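Side-chain contact in caltubin, EF-hand (Lymnaea stagnalis, PDB 6VAN), which probably binds calcium through EF-hand helix-loop-helix sites, occupied in this crystal by strontium ions: residues E10-R14 against W15-D19. Numbering follows the deposited sequence. Where two conformers were deposited one is given.
Sequences ERFIR and WLDHD. With SR (strontium ion), chain C.
The ring of F12 packs under two residues that follow it round the end of helix 5-15, both on one side of its plane. L16 lays CB over that face, near the rim, and brings CD1 within 3.9 Å of F12 CE1, the two side chains crossing at about a right angle. CB of D17 approaches the ring obliquely, 3.4 Å from F12 CE2. With CG anti to the backbone N (chi1 -171°), F12 carries its ring alongside its own carbonyl carbon, where L16 and D17 meet it. Y66 and F62 add their rings to this buried side. The carbonyl oxygen of F12 is gripped twice, from opposite faces of its plane, by L16 N at 2.8 Å and D17 N at 2.9 Å. Here the first helix of an EF-hand gives way to its metal-binding loop: OD1 of D17, the first ligand, lies 2.6 Å from strontium, with Q23, D21 and E28 completing the protein's share of the site. OD2 turns to the backbone NH of G22, which helps fix the carboxylate. An alanine in place of F12 would probably open a gap against L16 and leave the CB of D17 without its packing surface just behind the metal ligand. The solvent side is held more loosely. In one of two W15 conformers, exposed R14 lies alongside the indole, its bent chain placing CD 3.5 Å from the six-membered-ring centroid and 9° off the normal, a provisional CH-pi contact. The guanidinium follows as an equally provisional cation-pi partner, tilted 48° to the ring, while E10 attracts it by charge alone, OE1 lying well out of its plane. Exposed H18 reaches back edge-on with a weak NE2 bond to the R14 carbonyl oxygen, 3.3 Å away.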
ATOM      1  N   GLU A  10      16.110   4.415  -1.010  1.00 20.53           N
ATOM      2  CA  GLU A  10      15.638   5.789  -0.662  1.00 24.18           C
ATOM      3  C   GLU A  10      14.168   5.708  -0.235  1.00 25.85           C
ATOM      4  O   GLU A  10      13.785   6.433   0.698  1.00 26.38           O
ATOM      5  CB  GLU A  10      15.826   6.752  -1.835  1.00 27.64           C
ATOM      6  CG  GLU A  10      15.567   8.212  -1.486  1.00 31.34           C
ATOM      7  CD  GLU A  10      14.113   8.659  -1.509  1.00 35.53           C
ATOM      8  OE1 GLU A  10      13.285   7.986  -2.160  1.00 39.52           O
ATOM      9  OE2 GLU A  10      13.809   9.686  -0.867  1.00 37.13           O
ATOM     10  N   ARG A  11      13.380   4.869  -0.901  1.00 24.71           N
ATOM     11  CA  ARG A  11      11.939   4.650  -0.603  1.00 26.35           C
ATOM     12  C   ARG A  11      11.771   3.969   0.748  1.00 24.22           C
ATOM     13  O   ARG A  11      10.829   4.342   1.488  1.00 26.28           O
ATOM     14  CB  ARG A  11      11.307   3.707  -1.620  1.00 28.80           C
ATOM     15  CG  ARG A  11      10.861   4.358  -2.912  1.00 32.99           C
ATOM     16  CD  ARG A  11       9.761   3.479  -3.452  1.00 35.60           C
ATOM     17  NE  ARG A  11      10.136   2.610  -4.551  1.00 38.24           N
ATOM     18  CZ  ARG A  11       9.578   1.423  -4.788  1.00 40.15           C
ATOM     19  NH1 ARG A  11       9.964   0.704  -5.829  1.00 41.08           N
ATOM     20  NH2 ARG A  11       8.639   0.953  -3.983  1.00 41.06           N
ATOM     21  N   PHE A  12      12.580   2.949   1.015  1.00 21.47           N
ATOM     22  CA  PHE A  12      12.545   2.159   2.267  1.00 21.93           C
ATOM     23  C   PHE A  12      12.829   3.107   3.431  1.00 22.58           C
ATOM     24  O   PHE A  12      12.064   3.070   4.413  1.00 23.02           O
ATOM     25  CB  PHE A  12      13.523   0.982   2.220  1.00 19.47           C
ATOM     26  CG  PHE A  12      13.379   0.007   3.365  1.00 19.51           C
ATOM     27  CD1 PHE A  12      12.357  -0.927   3.379  1.00 18.59           C
ATOM     28  CD2 PHE A  12      14.267   0.022   4.431  1.00 18.93           C
ATOM     29  CE1 PHE A  12      12.228  -1.829   4.427  1.00 19.16           C
ATOM     30  CE2 PHE A  12      14.129  -0.872   5.480  1.00 19.17           C
ATOM     31  CZ  PHE A  12      13.120  -1.803   5.475  1.00 18.83           C
ATOM     32  N   ILE A  13      13.860   3.934   3.314  1.00 25.49           N
ATOM     33  CA  ILE A  13      14.220   4.967   4.337  1.00 26.84           C
ATOM     34  C   ILE A  13      13.023   5.897   4.546  1.00 29.89           C
ATOM     35  O   ILE A  13      12.548   6.001   5.699  1.00 31.89           O
ATOM     36  CB  ILE A  13      15.478   5.745   3.922  1.00 26.08           C
ATOM     37  CG1 ILE A  13      16.728   4.889   4.094  1.00 24.61           C
ATOM     38  CG2 ILE A  13      15.575   7.064   4.687  1.00 26.93           C
ATOM     39  CD1 ILE A  13      17.934   5.415   3.358  1.00 23.52           C
ATOM     40  N   ARG A  14      12.534   6.515   3.473  1.00 32.47           N
ATOM     41  CA  ARG A  14      11.545   7.624   3.530  1.00 35.18           C
ATOM     42  C   ARG A  14      10.181   7.151   4.070  1.00 33.97           C
ATOM     43  O   ARG A  14       9.475   8.001   4.665  1.00 35.17           O
ATOM     44  CB  ARG A  14      11.409   8.271   2.150  1.00 38.48           C
ATOM     45  CG  ARG A  14      10.513   9.505   2.115  1.00 41.02           C
ATOM     46  CD  ARG A  14       9.156   9.248   1.477  1.00 43.35           C
ATOM     47  NE  ARG A  14       9.295   8.424   0.285  1.00 44.48           N
ATOM     48  CZ  ARG A  14       9.791   8.834  -0.884  1.00 44.66           C
ATOM     49  NH1 ARG A  14      10.183  10.089  -1.051  1.00 47.33           N
ATOM     50  NH2 ARG A  14       9.895   7.977  -1.889  1.00 44.58           N
ATOM     51  N   TRP A  15       9.822   5.871   3.860  0.50 32.53           N
ATOM     52  CA  TRP A  15       8.506   5.270   4.234  0.50 31.04           C
ATOM     53  C   TRP A  15       8.607   4.468   5.538  0.50 29.00           C
ATOM     54  O   TRP A  15       7.783   4.726   6.431  0.50 27.69           O
ATOM     55  CB  TRP A  15       7.960   4.365   3.118  0.50 32.73           C
ATOM     56  CG  TRP A  15       7.410   5.078   1.921  0.50 34.70           C
ATOM     57  CD1 TRP A  15       7.417   4.629   0.633  0.50 34.44           C
ATOM     58  CD2 TRP A  15       6.771   6.369   1.891  0.50 35.63           C
ATOM     59  NE1 TRP A  15       6.829   5.545  -0.195  0.50 34.98           N
ATOM     60  CE2 TRP A  15       6.422   6.624   0.546  0.50 36.25           C
ATOM     61  CE3 TRP A  15       6.461   7.330   2.860  0.50 36.61           C
ATOM     62  CZ2 TRP A  15       5.786   7.800   0.152  0.50 36.57           C
ATOM     63  CZ3 TRP A  15       5.837   8.493   2.469  0.50 36.99           C
ATOM     64  CH2 TRP A  15       5.501   8.721   1.132  0.50 37.40           C
ATOM     65  N   LEU A  16       9.542   3.507   5.610  1.00 26.48           N
ATOM     66  CA  LEU A  16       9.504   2.364   6.566  1.00 24.58           C
ATOM     67  C   LEU A  16      10.647   2.383   7.597  1.00 23.74           C
ATOM     68  O   LEU A  16      10.470   1.755   8.638  1.00 23.84           O
ATOM     69  CB  LEU A  16       9.557   1.062   5.757  1.00 23.02           C
ATOM     70  CG  LEU A  16       8.303   0.726   4.954  1.00 23.18           C
ATOM     71  CD1 LEU A  16       8.505  -0.547   4.153  1.00 24.34           C
ATOM     72  CD2 LEU A  16       7.085   0.583   5.863  1.00 23.28           C
ATOM     73  N   ASP A  17      11.784   2.996   7.300  1.00 24.40           N
ATOM     74  CA  ASP A  17      13.006   2.865   8.142  1.00 23.45           C
ATOM     75  C   ASP A  17      13.742   4.199   8.170  1.00 25.03           C
ATOM     76  O   ASP A  17      14.838   4.296   7.569  1.00 25.42           O
ATOM     77  CB  ASP A  17      13.886   1.715   7.642  1.00 23.58           C
ATOM     78  CG  ASP A  17      15.152   1.469   8.460  1.00 24.46           C
ATOM     79  OD1 ASP A  17      15.154   1.805   9.680  1.00 24.13           O
ATOM     80  OD2 ASP A  17      16.127   0.939   7.893  1.00 23.13           O
ATOM     81  N   HIS A  18      13.162   5.200   8.840  1.00 26.20           N
ATOM     82  CA  HIS A  18      13.667   6.595   8.832  1.00 26.96           C
ATOM     83  C   HIS A  18      15.128   6.655   9.323  1.00 23.65           C
ATOM     84  O   HIS A  18      15.835   7.582   8.887  1.00 27.41           O
ATOM     85  CB  HIS A  18      12.746   7.516   9.649  1.00 28.98           C
ATOM     86  CG  HIS A  18      11.353   7.613   9.116  1.00 33.30           C
ATOM     87  ND1 HIS A  18      10.242   7.724   9.946  1.00 34.34           N
ATOM     88  CD2 HIS A  18      10.880   7.618   7.852  1.00 34.62           C
ATOM     89  CE1 HIS A  18       9.150   7.791   9.205  1.00 36.09           C
ATOM     90  NE2 HIS A  18       9.514   7.728   7.914  1.00 36.83           N
ATOM     91  N   ASP A  19      15.544   5.701  10.175  1.00 23.99           N
ATOM     92  CA  ASP A  19      16.870   5.641  10.852  1.00 24.66           C
ATOM     93  C   ASP A  19      17.890   4.859  10.011  1.00 25.87           C
ATOM     94  O   ASP A  19      19.076   4.815  10.400  1.00 24.87           O
ATOM     95  CB  ASP A  19      16.737   5.035  12.253  1.00 24.41           C
ATOM     96  CG  ASP A  19      15.888   5.878  13.174  1.00 24.14           C
ATOM     97  OD1 ASP A  19      16.185   7.094  13.270  1.00 25.97           O
ATOM     98  OD2 ASP A  19      14.940   5.333  13.766  1.00 25.66           O
TER
HETATM   99 SR    SR C 201      14.273   0.815  11.968  0.70 19.50          SR
HETATM  100  O   HOH W   1      14.734  -0.956  13.877  1.00 32.13           O